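Side-chain contacts in TRAP-type C4-dicarboxylate:H+ symport system substrate-binding component DctP (Shewanella oneidensis, PDB 4MX6), which probably captures C4-dicarboxylates such as succinate in the periplasm and hands them to a TRAP-type membrane symporter: residues L112-L117 / D324-D329; F119-N122 / A126-R129; R129-E134 / V243-V248; S103-Y108 / N141-K146. All coordinates share one frame; numbering follows the deposited sequence. Where two conformers were deposited one is given.

Contact 1: residues L112-L117 / D324-D329; sequences LQVFDL and DQVGKD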
loop_
_atom_site.group_PDB
_atom_site.type_symbol
_atom_site.label_atom_id
_atom_site.label_comp_id
_atom_site.label_asym_id
_atom_site.label_seq_id
_atom_site.Cartn_x
_atom_site.Cartn_y
_atom_site.Cartn_z
ATOM N N LEU A 112 1.460 6.889 -11.020
ATOM C CA LEU A 112 0.868 6.414 -9.770
ATOM C C LEU A 112 1.317 7.224 -8.555
ATOM O O LEU A 112 0.748 7.069 -7.472
ATOM C CB LEU A 112 1.122 4.912 -9.571
ATOM C CG LEU A 112 0.366 4.042 -10.583
ATOM C CD1 LEU A 112 0.885 2.620 -10.578
ATOM C CD2 LEU A 112 -1.123 4.055 -10.287
ATOM N N GLN A 113 2.302 8.104 -8.754
ATOM C CA GLN A 113 2.785 8.987 -7.697
ATOM C C GLN A 113 1.668 9.809 -7.070
ATOM O O GLN A 113 1.774 10.226 -5.919
ATOM C CB GLN A 113 3.877 9.920 -8.241
ATOM C CG GLN A 113 5.173 9.200 -8.496
ATOM C CD GLN A 113 6.305 10.117 -8.889
ATOM O OE1 GLN A 113 7.421 9.978 -8.389
ATOM N NE2 GLN A 113 6.041 11.054 -9.791
ATOM N N VAL A 114 0.607 10.076 -7.832
ATOM C CA VAL A 114 -0.530 10.813 -7.303
ATOM C C VAL A 114 -1.035 10.210 -5.987
ATOM O O VAL A 114 -1.409 10.941 -5.072
ATOM C CB VAL A 114 -1.661 10.932 -8.348
ATOM C CG1 VAL A 114 -2.240 9.576 -8.730
ATOM C CG2 VAL A 114 -2.750 11.879 -7.836
ATOM N N PHE A 115 -1.031 8.886 -5.890
ATOM C CA PHE A 115 -1.561 8.226 -4.711
ATOM C C PHE A 115 -0.769 8.501 -3.434
ATOM O O PHE A 115 -1.298 8.320 -2.340
ATOM C CB PHE A 115 -1.655 6.718 -4.950
ATOM C CG PHE A 115 -2.829 6.305 -5.797
ATOM C CD1 PHE A 115 -4.115 6.321 -5.273
ATOM C CD2 PHE A 115 -2.639 5.861 -7.103
ATOM C CE1 PHE A 115 -5.185 5.913 -6.039
ATOM C CE2 PHE A 115 -3.713 5.450 -7.871
ATOM C CZ PHE A 115 -4.989 5.477 -7.336
ATOM N N ASP A 116 0.496 8.900 -3.568
ATOM C CA ASP A 116 1.364 9.143 -2.421
ATOM C C ASP A 116 1.250 10.560 -1.867
ATOM O O ASP A 116 1.829 10.858 -0.833
ATOM C CB ASP A 116 2.819 8.915 -2.819
ATOM C CG ASP A 116 3.202 7.454 -2.891
ATOM O OD1 ASP A 116 2.423 6.618 -2.394
ATOM O OD2 ASP A 116 4.297 7.156 -3.429
ATOM N N LEU A 117 0.567 11.459 -2.570
ATOM C CA LEU A 117 0.566 12.864 -2.144
ATOM C C LEU A 117 -0.068 13.022 -0.753
ATOM O O LEU A 117 -1.160 12.510 -0.494
ATOM C CB LEU A 117 -0.139 13.750 -3.172
ATOM C CG LEU A 117 0.576 13.865 -4.523
ATOM C CD1 LEU A 117 -0.250 14.684 -5.491
ATOM C CD2 LEU A 117 1.965 14.475 -4.382
ATOM N N ASP A 324 3.889 18.422 -12.230
ATOM C CA ASP A 324 4.168 18.149 -13.650
ATOM C C ASP A 324 4.137 16.661 -14.007
ATOM O O ASP A 324 3.520 16.276 -15.008
ATOM C CB ASP A 324 5.518 18.727 -14.068
ATOM C CG ASP A 324 5.477 20.220 -14.259
ATOM O OD1 ASP A 324 5.157 20.673 -15.383
ATOM O OD2 ASP A 324 5.772 20.936 -13.282
ATOM N N GLN A 325 4.825 15.837 -13.220
ATOM C CA GLN A 325 4.916 14.401 -13.485
ATOM C C GLN A 325 3.578 13.710 -13.346
ATOM O O GLN A 325 3.300 12.713 -14.021
ATOM C CB GLN A 325 5.874 13.727 -12.501
ATOM C CG GLN A 325 7.320 14.157 -12.600
ATOM C CD GLN A 325 8.169 13.521 -11.513
ATOM O OE1 GLN A 325 8.005 12.346 -11.190
ATOM N NE2 GLN A 325 9.063 14.305 -10.922
ATOM N N VAL A 326 2.761 14.211 -12.434
ATOM C CA VAL A 326 1.549 13.516 -12.079
ATOM C C VAL A 326 0.396 13.990 -12.942
ATOM O O VAL A 326 -0.486 13.207 -13.304
ATOM C CB VAL A 326 1.243 13.733 -10.599
ATOM C CG1 VAL A 326 -0.189 13.396 -10.307
ATOM C CG2 VAL A 326 2.208 12.904 -9.739
ATOM N N GLY A 327 0.428 15.276 -13.282
ATOM C CA GLY A 327 -0.636 15.916 -14.038
ATOM C C GLY A 327 -1.530 16.741 -13.132
ATOM O O GLY A 327 -2.173 16.212 -12.234
ATOM N N LYS A 328 -1.590 18.045 -13.376
ATOM C CA LYS A 328 -2.481 18.902 -12.602
ATOM C C LYS A 328 -3.926 18.416 -12.692
ATOM O O LYS A 328 -4.653 18.451 -11.707
ATOM C CB LYS A 328 -2.404 20.347 -13.060
ATOM C CG LYS A 328 -3.223 21.274 -12.183
ATOM C CD LYS A 328 -2.668 22.679 -12.214
ATOM C CE LYS A 328 -3.501 23.678 -11.405
ATOM N NZ LYS A 328 -4.880 23.869 -11.969
ATOM N N ASP A 329 -4.329 17.971 -13.880
ATOM C CA ASP A 329 -5.677 17.461 -14.107
ATOM C C ASP A 329 -5.970 16.256 -13.208
ATOM O O ASP A 329 -7.078 16.112 -12.694
ATOM C CB ASP A 329 -5.878 17.061 -15.583
ATOM C CG ASP A 329 -5.766 18.239 -16.553
ATOM O OD1 ASP A 329 -5.793 19.405 -16.108
ATOM O OD2 ASP A 329 -5.668 17.988 -17.779
#
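Val114 and Val326 mark where the backbones come nearest, their CA atoms 5.9 Å apart, as the helix-like turn of 112-117 passes the end of helix 305-326. The side chains of these two valines cross at about a right angle. CG1 of Val326 is turned anti to its backbone N (chi1 162°) and presses against CB of Val114 at 3.5 Å, tighter than usual for two carbons, while reaching CG2 of Val114 at 3.9 Å. The other branch, CG2 of Val326, lies 3.7 Å from CB of Gln113, so one valine touches two successive residues of the turn.

Beyond this apolar patch the two glutamine chains, both extended past CG, meet through their amides. Gln113 NE2 donates to Gln325 OE1 over 2.7 Å with an N-H...O angle of 156°. The donor does not sit on a lone pair: it stands above the carbonyl plane, 44° out of it. NE2 of Gln113 also makes a weak hydrogen bond to Lys110 O, a second hold on the same amide. Gln325 lies at the exposed margin, whereas Gln113 and both valines are buried. Val114 further touches Val330, and Val326 touches Ile331.

Gly327 separates helix 305-326 from helix 328-337 and takes the N-cap position of the second; its positive phi would jam a CB against the preceding carbonyl O. Packing of this C-terminal helix pair on a loop some two hundred residues earlier is consistent with the interleaved chain of the periplasmic binding protein fold.

Contact 2: residues F119-N122 / A126-R129; sequences FLFN and AVNR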
loop_
_atom_site.group_PDB
_atom_site.type_symbol
_atom_site.label_atom_id
_atom_site.label_comp_id
_atom_site.label_asym_id
_atom_site.label_seq_id
_atom_site.Cartn_x
_atom_site.Cartn_y
_atom_site.Cartn_z
ATOM N N PHE A 119 -2.138 14.038 2.357
ATOM C CA PHE A 119 -3.439 14.644 2.621
ATOM C C PHE A 119 -4.260 14.899 1.342
ATOM O O PHE A 119 -5.197 15.695 1.346
ATOM C CB PHE A 119 -3.300 15.933 3.447
ATOM C CG PHE A 119 -2.719 15.707 4.822
ATOM C CD1 PHE A 119 -3.491 15.181 5.837
ATOM C CD2 PHE A 119 -1.400 16.026 5.091
ATOM C CE1 PHE A 119 -2.946 14.977 7.100
ATOM C CE2 PHE A 119 -0.864 15.818 6.348
ATOM C CZ PHE A 119 -1.641 15.299 7.348
ATOM N N LEU A 120 -3.959 14.189 0.265
ATOM C CA LEU A 120 -4.760 14.316 -0.949
ATOM C C LEU A 120 -6.186 13.800 -0.745
ATOM O O LEU A 120 -7.157 14.455 -1.137
ATOM C CB LEU A 120 -4.080 13.585 -2.104
ATOM C CG LEU A 120 -4.808 13.629 -3.450
ATOM C CD1 LEU A 120 -5.063 15.059 -3.924
ATOM C CD2 LEU A 120 -3.989 12.844 -4.473
ATOM N N PHE A 121 -6.296 12.603 -0.174
ATOM C CA PHE A 121 -7.585 11.978 0.073
ATOM C C PHE A 121 -7.964 12.091 1.541
ATOM O O PHE A 121 -7.156 11.816 2.433
ATOM C CB PHE A 121 -7.530 10.499 -0.305
ATOM C CG PHE A 121 -7.153 10.265 -1.733
ATOM C CD1 PHE A 121 -8.047 10.527 -2.759
ATOM C CD2 PHE A 121 -5.899 9.785 -2.063
ATOM C CE1 PHE A 121 -7.695 10.310 -4.088
ATOM C CE2 PHE A 121 -5.555 9.572 -3.396
ATOM C CZ PHE A 121 -6.459 9.849 -4.397
ATOM N N ASN A 122 -9.197 12.503 1.804
ATOM C CA ASN A 122 -9.649 12.658 3.181
ATOM C C ASN A 122 -9.736 11.312 3.889
ATOM O O ASN A 122 -9.418 11.182 5.085
ATOM C CB ASN A 122 -11.038 13.300 3.237
ATOM C CG ASN A 122 -11.038 14.758 2.822
ATOM O OD1 ASN A 122 -9.988 15.394 2.748
ATOM N ND2 ASN A 122 -12.226 15.300 2.563
ATOM N N ALA A 126 -13.007 8.449 -0.404
ATOM C CA ALA A 126 -12.495 9.311 -1.470
ATOM C C ALA A 126 -11.498 8.549 -2.345
ATOM O O ALA A 126 -11.520 8.665 -3.570
ATOM C CB ALA A 126 -11.854 10.552 -0.877
ATOM N N VAL A 127 -10.633 7.763 -1.708
ATOM C CA VAL A 127 -9.690 6.937 -2.453
ATOM C C VAL A 127 -10.427 6.042 -3.439
ATOM O O VAL A 127 -10.086 5.957 -4.623
ATOM C CB VAL A 127 -8.863 6.047 -1.484
ATOM C CG1 VAL A 127 -8.018 5.077 -2.251
ATOM C CG2 VAL A 127 -8.002 6.908 -0.572
ATOM N N ASN A 128 -11.446 5.363 -2.936
ATOM C CA ASN A 128 -12.205 4.440 -3.757
ATOM C C ASN A 128 -12.903 5.154 -4.926
ATOM O O ASN A 128 -12.906 4.661 -6.048
ATOM C CB ASN A 128 -13.222 3.687 -2.925
ATOM C CG ASN A 128 -13.770 2.516 -3.648
ATOM O OD1 ASN A 128 -13.066 1.525 -3.847
ATOM N ND2 ASN A 128 -15.031 2.595 -4.038
ATOM N N ARG A 129 -13.507 6.309 -4.664
ATOM C CA ARG A 129 -14.154 7.046 -5.742
ATOM C C ARG A 129 -13.147 7.404 -6.832
ATOM O O ARG A 129 -13.428 7.270 -8.030
ATOM C CB ARG A 129 -14.843 8.306 -5.213
ATOM C CG ARG A 129 -16.216 8.061 -4.619
ATOM C CD ARG A 129 -16.925 9.367 -4.283
ATOM N NE ARG A 129 -16.757 9.727 -2.878
ATOM C CZ ARG A 129 -17.378 9.107 -1.875
ATOM N NH1 ARG A 129 -18.195 8.092 -2.120
ATOM N NH2 ARG A 129 -17.179 9.494 -0.624
#
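Phe121 lays one face of its ring toward Val127 in a CH-pi contact: CA of Val127 stands 4.3 Å from the ring centroid of Phe121, 23° off the normal and displaced toward the rim. The opposite face is taken by Leu120 of the same segment, whose CG rides 4.1 Å above the Phe121 plane, over its centre. With CG anti to the carbonyl carbon (chi1 -58°), the ring is swung to the side of its own backbone N and held between these two neighbours.

Apolar packing completes the contact. CG2 of Val127 reaches CB of Phe121 at 3.6 Å and CG of the same residue at 3.7 Å, touching the root of the ring. The methyl of Ala126 lies 4.2 Å from Phe121 CD1 and also 4.2 Å from the backbone N of Asn122.

No hydrogen bond crosses between the segments. Backbone N-H groups find other partners: Ala126 N bonds to Asp123 OD1, and Asn122 N to Asn338 OD1.

The loop thus doubles back on the first turn of helix 124-132. Helix 328-337 meets Phe121 through Ala334, and strand 243-251 touches both Phe121 and Val127 through Val243.

Contact 3: residues R129-E134 / V243-V248; sequences RFQQGE and VLDYMV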
loop_
_atom_site.group_PDB
_atom_site.type_symbol
_atom_site.label_atom_id
_atom_site.label_comp_id
_atom_site.label_asym_id
_atom_site.label_seq_id
_atom_site.Cartn_x
_atom_site.Cartn_y
_atom_site.Cartn_z
ATOM N N ARG A 129 -13.507 6.309 -4.664
ATOM C CA ARG A 129 -14.154 7.046 -5.742
ATOM C C ARG A 129 -13.147 7.404 -6.832
ATOM O O ARG A 129 -13.428 7.270 -8.030
ATOM C CB ARG A 129 -14.843 8.306 -5.213
ATOM C CG ARG A 129 -16.216 8.061 -4.619
ATOM C CD ARG A 129 -16.925 9.367 -4.283
ATOM N NE ARG A 129 -16.757 9.727 -2.878
ATOM C CZ ARG A 129 -17.378 9.107 -1.875
ATOM N NH1 ARG A 129 -18.195 8.092 -2.120
ATOM N NH2 ARG A 129 -17.179 9.494 -0.624
ATOM N N PHE A 130 -11.970 7.867 -6.429
ATOM C CA PHE A 130 -10.941 8.208 -7.409
ATOM C C PHE A 130 -10.525 6.967 -8.208
ATOM O O PHE A 130 -10.440 6.998 -9.429
ATOM C CB PHE A 130 -9.734 8.846 -6.739
ATOM C CG PHE A 130 -8.613 9.140 -7.687
ATOM C CD1 PHE A 130 -8.683 10.207 -8.568
ATOM C CD2 PHE A 130 -7.489 8.334 -7.719
ATOM C CE1 PHE A 130 -7.633 10.469 -9.442
ATOM C CE2 PHE A 130 -6.453 8.583 -8.603
ATOM C CZ PHE A 130 -6.519 9.654 -9.459
ATOM N N GLN A 131 -10.283 5.863 -7.514
ATOM C CA GLN A 131 -9.891 4.620 -8.172
ATOM C C GLN A 131 -10.912 4.123 -9.187
ATOM O O GLN A 131 -10.539 3.590 -10.228
ATOM C CB GLN A 131 -9.635 3.530 -7.139
ATOM C CG GLN A 131 -8.297 3.711 -6.421
ATOM C CD GLN A 131 -8.155 2.827 -5.196
ATOM O OE1 GLN A 131 -9.113 2.196 -4.736
ATOM N NE2 GLN A 131 -6.957 2.792 -4.643
ATOM N N GLN A 132 -12.199 4.267 -8.865
ATOM C CA GLN A 132 -13.275 3.762 -9.715
ATOM C C GLN A 132 -13.681 4.743 -10.812
ATOM O O GLN A 132 -14.403 4.366 -11.734
ATOM C CB GLN A 132 -14.491 3.382 -8.865
ATOM C CG GLN A 132 -14.215 2.195 -7.934
ATOM C CD GLN A 132 -13.705 0.978 -8.687
ATOM O OE1 GLN A 132 -14.335 0.527 -9.621
ATOM N NE2 GLN A 132 -12.557 0.449 -8.283
ATOM N N GLY A 133 -13.228 5.987 -10.710
ATOM C CA GLY A 133 -13.457 6.981 -11.748
ATOM C C GLY A 133 -12.536 6.777 -12.934
ATOM O O GLY A 133 -11.694 5.888 -12.963
ATOM N N GLU A 134 -12.691 7.642 -13.926
ATOM C CA GLU A 134 -12.007 7.459 -15.187
ATOM C C GLU A 134 -10.488 7.564 -15.037
ATOM O O GLU A 134 -9.746 6.771 -15.642
ATOM C CB GLU A 134 -12.517 8.484 -16.193
ATOM C CG GLU A 134 -11.893 8.365 -17.559
ATOM C CD GLU A 134 -12.173 7.031 -18.240
ATOM O OE1 GLU A 134 -13.184 6.357 -17.917
ATOM O OE2 GLU A 134 -11.356 6.651 -19.101
ATOM N N VAL A 243 -2.620 7.519 1.844
ATOM C CA VAL A 243 -3.209 6.193 1.674
ATOM C C VAL A 243 -2.146 5.160 1.367
ATOM O O VAL A 243 -1.201 5.429 0.635
ATOM C CB VAL A 243 -4.316 6.178 0.573
ATOM C CG1 VAL A 243 -3.795 6.522 -0.818
ATOM C CG2 VAL A 243 -5.021 4.826 0.529
ATOM N N LEU A 244 -2.310 3.979 1.967
ATOM C CA LEU A 244 -1.579 2.772 1.569
ATOM C C LEU A 244 -2.594 1.836 0.939
ATOM O O LEU A 244 -3.416 1.242 1.627
ATOM C CB LEU A 244 -0.909 2.082 2.761
ATOM C CG LEU A 244 -0.406 0.625 2.467
ATOM C CD1 LEU A 244 0.687 0.601 1.432
ATOM C CD2 LEU A 244 0.075 -0.085 3.726
ATOM N N ASP A 245 -2.551 1.749 -0.387
ATOM C CA ASP A 245 -3.370 0.829 -1.168
ATOM C C ASP A 245 -2.466 0.090 -2.145
ATOM O O ASP A 245 -1.291 0.425 -2.301
ATOM C CB ASP A 245 -4.476 1.578 -1.944
ATOM C CG ASP A 245 -5.837 1.544 -1.280
ATOM O OD1 ASP A 245 -5.924 1.358 -0.054
ATOM O OD2 ASP A 245 -6.823 1.689 -2.037
ATOM N N TYR A 246 -3.030 -0.917 -2.803
ATOM C CA TYR A 246 -2.291 -1.780 -3.708
ATOM C C TYR A 246 -2.868 -1.786 -5.113
ATOM O O TYR A 246 -4.065 -1.608 -5.293
ATOM C CB TYR A 246 -2.338 -3.214 -3.191
ATOM C CG TYR A 246 -1.997 -3.371 -1.732
ATOM C CD1 TYR A 246 -0.741 -3.055 -1.263
ATOM C CD2 TYR A 246 -2.939 -3.843 -0.832
ATOM C CE1 TYR A 246 -0.406 -3.223 0.079
ATOM C CE2 TYR A 246 -2.613 -4.044 0.499
ATOM C CZ TYR A 246 -1.352 -3.736 0.949
ATOM O OH TYR A 246 -1.029 -3.993 2.267
ATOM N N MET A 247 -2.019 -2.090 -6.089
ATOM C CA MET A 247 -2.503 -2.551 -7.395
ATOM C C MET A 247 -2.160 -4.025 -7.542
ATOM O O MET A 247 -0.998 -4.403 -7.420
ATOM C CB MET A 247 -1.905 -1.754 -8.561
ATOM C CG MET A 247 -2.636 -2.039 -9.857
ATOM S SD MET A 247 -1.991 -1.169 -11.309
ATOM C CE MET A 247 -2.356 0.519 -10.853
ATOM N N VAL A 248 -3.175 -4.851 -7.776
ATOM C CA VAL A 248 -2.971 -6.259 -8.089
ATOM C C VAL A 248 -2.588 -6.341 -9.569
ATOM O O VAL A 248 -3.312 -5.835 -10.432
ATOM C CB VAL A 248 -4.227 -7.090 -7.793
ATOM C CG1 VAL A 248 -3.978 -8.558 -8.097
ATOM C CG2 VAL A 248 -4.691 -6.883 -6.349
#
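Gln131 NE2 donates to Asp245 OD2 at 2.8 Å, with an N-H...O angle of 161°, although the position of OD2 is somewhat doubtful. The glutamine amide has a partner at its other end too, since its OE1 takes a hydrogen bond from His155 NE2; together these would set the amide's orientation. Gln131 reaches out from the helix with its chain extended beyond CG (chi2 168°), and its amide plane is turned 33° from the carboxylate plane of Asp245.

OD1 of Asp245 has its own partner, Asn156 N on the adjacent strand 148-158. Both Gln131 and Asp245 are buried, and these bonds supply partners for their polar atoms. A leucine in place of Gln131 would probably leave Asp245 OD2 without this donor and His155 NE2 without its acceptor in the interior.

On strand 243-251 the next residue, Tyr246, points away from the helix and hydrogen-bonds succinate through OH. Asn156 meets both strand residues, through N at Asp245 OD1 and through ND2 at Tyr246 OH. The side chain of Asp245 is about 9 Å from the succinate, consistent with a place for this helix-to-strand bond in the framework behind the dicarboxylate site.

Contact 4: residues S103-Y108 / N141-K146; sequences SKFERY and NSMSRK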
loop_
_atom_site.group_PDB
_atom_site.type_symbol
_atom_site.label_atom_id
_atom_site.label_comp_id
_atom_site.label_asym_id
_atom_site.label_seq_id
_atom_site.Cartn_x
_atom_site.Cartn_y
_atom_site.Cartn_z
ATOM N N SER A 103 2.790 2.993 -4.136
ATOM C CA SER A 103 4.007 3.775 -3.989
ATOM C C SER A 103 5.230 3.156 -4.653
ATOM O O SER A 103 6.268 3.805 -4.745
ATOM C CB SER A 103 4.357 3.915 -2.504
ATOM O OG SER A 103 3.233 4.265 -1.723
ATOM N N LYS A 104 5.134 1.905 -5.093
ATOM C CA LYS A 104 6.328 1.125 -5.429
ATOM C C LYS A 104 6.507 0.876 -6.926
ATOM O O LYS A 104 7.188 -0.062 -7.332
ATOM C CB LYS A 104 6.327 -0.203 -4.638
ATOM C CG LYS A 104 6.496 0.011 -3.124
ATOM C CD LYS A 104 6.350 -1.257 -2.312
ATOM C CE LYS A 104 6.437 -0.956 -0.818
ATOM N NZ LYS A 104 6.082 -2.129 0.024
ATOM N N PHE A 105 5.900 1.728 -7.749
ATOM C CA PHE A 105 5.884 1.529 -9.196
ATOM C C PHE A 105 6.722 2.527 -10.001
ATOM O O PHE A 105 6.657 2.515 -11.232
ATOM C CB PHE A 105 4.437 1.550 -9.691
ATOM C CG PHE A 105 3.648 0.315 -9.322
ATOM C CD1 PHE A 105 3.804 -0.857 -10.039
ATOM C CD2 PHE A 105 2.735 0.328 -8.282
ATOM C CE1 PHE A 105 3.067 -1.995 -9.727
ATOM C CE2 PHE A 105 2.002 -0.812 -7.967
ATOM C CZ PHE A 105 2.161 -1.962 -8.704
ATOM N N GLU A 106 7.514 3.368 -9.340
ATOM C CA GLU A 106 8.209 4.462 -10.025
ATOM C C GLU A 106 9.173 4.027 -11.126
ATOM O O GLU A 106 9.479 4.812 -12.022
ATOM C CB GLU A 106 8.938 5.375 -9.026
ATOM C CG GLU A 106 7.962 6.202 -8.201
ATOM C CD GLU A 106 8.612 7.088 -7.134
ATOM O OE1 GLU A 106 9.835 6.964 -6.911
ATOM O OE2 GLU A 106 7.882 7.906 -6.499
ATOM N N ARG A 107 9.687 2.807 -11.059
ATOM C CA ARG A 107 10.566 2.351 -12.123
ATOM C C ARG A 107 9.811 2.103 -13.419
ATOM O O ARG A 107 10.425 2.021 -14.476
ATOM C CB ARG A 107 11.305 1.079 -11.741
ATOM C CG ARG A 107 12.239 0.645 -12.858
ATOM C CD ARG A 107 13.167 -0.447 -12.435
ATOM N NE ARG A 107 12.418 -1.597 -11.966
ATOM C CZ ARG A 107 12.951 -2.626 -11.323
ATOM N NH1 ARG A 107 14.254 -2.644 -11.067
ATOM N NH2 ARG A 107 12.178 -3.632 -10.932
ATOM N N TYR A 108 8.491 1.978 -13.335
ATOM C CA TYR A 108 7.671 1.606 -14.490
ATOM C C TYR A 108 6.726 2.713 -14.968
ATOM O O TYR A 108 6.386 2.768 -16.146
ATOM C CB TYR A 108 6.908 0.307 -14.194
ATOM C CG TYR A 108 7.850 -0.834 -13.918
ATOM C CD1 TYR A 108 8.457 -1.524 -14.957
ATOM C CD2 TYR A 108 8.163 -1.205 -12.623
ATOM C CE1 TYR A 108 9.348 -2.552 -14.709
ATOM C CE2 TYR A 108 9.046 -2.225 -12.366
ATOM C CZ TYR A 108 9.635 -2.903 -13.408
ATOM O OH TYR A 108 10.520 -3.932 -13.133
ATOM N N ASN A 141 -3.862 0.742 -16.459
ATOM C CA ASN A 141 -3.172 0.408 -17.703
ATOM C C ASN A 141 -1.901 1.221 -17.914
ATOM O O ASN A 141 -1.316 1.169 -18.990
ATOM C CB ASN A 141 -4.109 0.601 -18.900
ATOM C CG ASN A 141 -5.310 -0.308 -18.840
ATOM O OD1 ASN A 141 -5.220 -1.433 -18.346
ATOM N ND2 ASN A 141 -6.446 0.166 -19.340
ATOM N N SER A 142 -1.454 1.934 -16.886
ATOM C CA SER A 142 -0.341 2.865 -17.019
ATOM C C SER A 142 1.006 2.200 -17.280
ATOM O O SER A 142 1.958 2.880 -17.675
ATOM C CB SER A 142 -0.252 3.758 -15.777
ATOM O OG SER A 142 -0.006 3.018 -14.590
ATOM N N MET A 143 1.094 0.885 -17.072
ATOM C CA MET A 143 2.355 0.167 -17.240
ATOM C C MET A 143 2.262 -0.945 -18.286
ATOM O O MET A 143 3.173 -1.760 -18.421
ATOM C CB MET A 143 2.784 -0.420 -15.887
ATOM C CG MET A 143 3.048 0.638 -14.835
ATOM S SD MET A 143 3.238 -0.015 -13.170
ATOM C CE MET A 143 1.532 -0.409 -12.793
ATOM N N SER A 144 1.179 -0.959 -19.056
ATOM C CA SER A 144 0.929 -2.061 -19.982
ATOM C C SER A 144 2.025 -2.217 -21.040
ATOM O O SER A 144 2.349 -3.338 -21.443
ATOM C CB SER A 144 -0.451 -1.919 -20.643
ATOM O OG SER A 144 -0.604 -0.690 -21.326
ATOM N N ARG A 145 2.606 -1.111 -21.489
ATOM C CA ARG A 145 3.676 -1.180 -22.489
ATOM C C ARG A 145 5.025 -1.596 -21.876
ATOM O O ARG A 145 5.996 -1.840 -22.600
ATOM C CB ARG A 145 3.790 0.145 -23.252
ATOM C CG ARG A 145 2.539 0.493 -24.062
ATOM C CD ARG A 145 2.726 1.785 -24.855
ATOM N NE ARG A 145 2.963 2.926 -23.976
ATOM C CZ ARG A 145 2.005 3.675 -23.430
ATOM N NH1 ARG A 145 0.727 3.418 -23.668
ATOM N NH2 ARG A 145 2.332 4.691 -22.639
ATOM N N LYS A 146 5.070 -1.697 -20.549
ATOM C CA LYS A 146 6.233 -2.219 -19.833
ATOM C C LYS A 146 6.026 -3.685 -19.477
ATOM O O LYS A 146 6.868 -4.293 -18.816
ATOM C CB LYS A 146 6.455 -1.441 -18.534
ATOM C CG LYS A 146 6.795 0.021 -18.696
ATOM C CD LYS A 146 8.242 0.198 -19.073
ATOM C CE LYS A 146 8.674 1.626 -18.854
ATOM N NZ LYS A 146 7.813 2.546 -19.628
HETATM O O HOH W 1 5.813 4.181 -18.417
#
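Met143 bends at its last torsion (chi3 -74°), bringing its terminal methyl CE to CD1 and CE1 of Phe105, whose CG is anti to its own carbonyl carbon. The result is a Met-aromatic contact: SD of Met143 lies 3.3 Å from Phe105 CD1 and 4.3 Å from the ring centroid of Phe105. The sulfur comes in obliquely, 52° off the ring normal, and CE of Met143 follows at 3.6 Å from Phe105 CD1. The same sulfur also touches CB of Tyr108 at 3.8 Å, at about a right angle to its approach to Phe105. Leu112 and Met247 also touch both Phe105 and Met143. An alanine at Phe105 would probably open a gap beside the Met143 thioether and leave the sulfur without its aromatic partner.

Further out, Lys146 takes over. Its CB lies 4.1 Å from CD1 of the Tyr108 ring, and bends at chi2 (-78°) and chi4 carry CE and NZ back toward Tyr108 O. One water joins the two residues: it donates to Tyr108 O at 2.7 Å and accepts from Lys146 NZ at 2.9 Å. Across one face of the Tyr108 ring lies CG of Arg107, over its centre.

Lys104, which hydrogen-bonds succinate through NZ, belongs to the same loop as Phe105 and Tyr108. No direct hydrogen bond joins the two segments; dispersion and sulfur-aromatic packing hold the buried part, and at the exposed margin the lysine's hydrogen bonding to the carbonyl runs through a water.

How the contacts relate
Contacts 1, 2 and 3 are buried; contact 4 is only partly so, and it alone brings in a bridging water. Contacts 2 and 3 both draw on helix 124-132, using neighbouring turns, yet differ in chemistry: one is purely apolar, the other a buried polar pair. Contact 1 mixes both kinds, and contact 4 grades from thioether packing to solvated charge. Phe115 of contact 1 touches Phe121 of contact 2 and Phe130 of contact 3, and Leu112 leads from contact 1 to contact 4. Met247 connects contacts 3 and 4, whose segments include succinate-binding Tyr246 and Lys104, whereas contacts 2 and 4 do not touch.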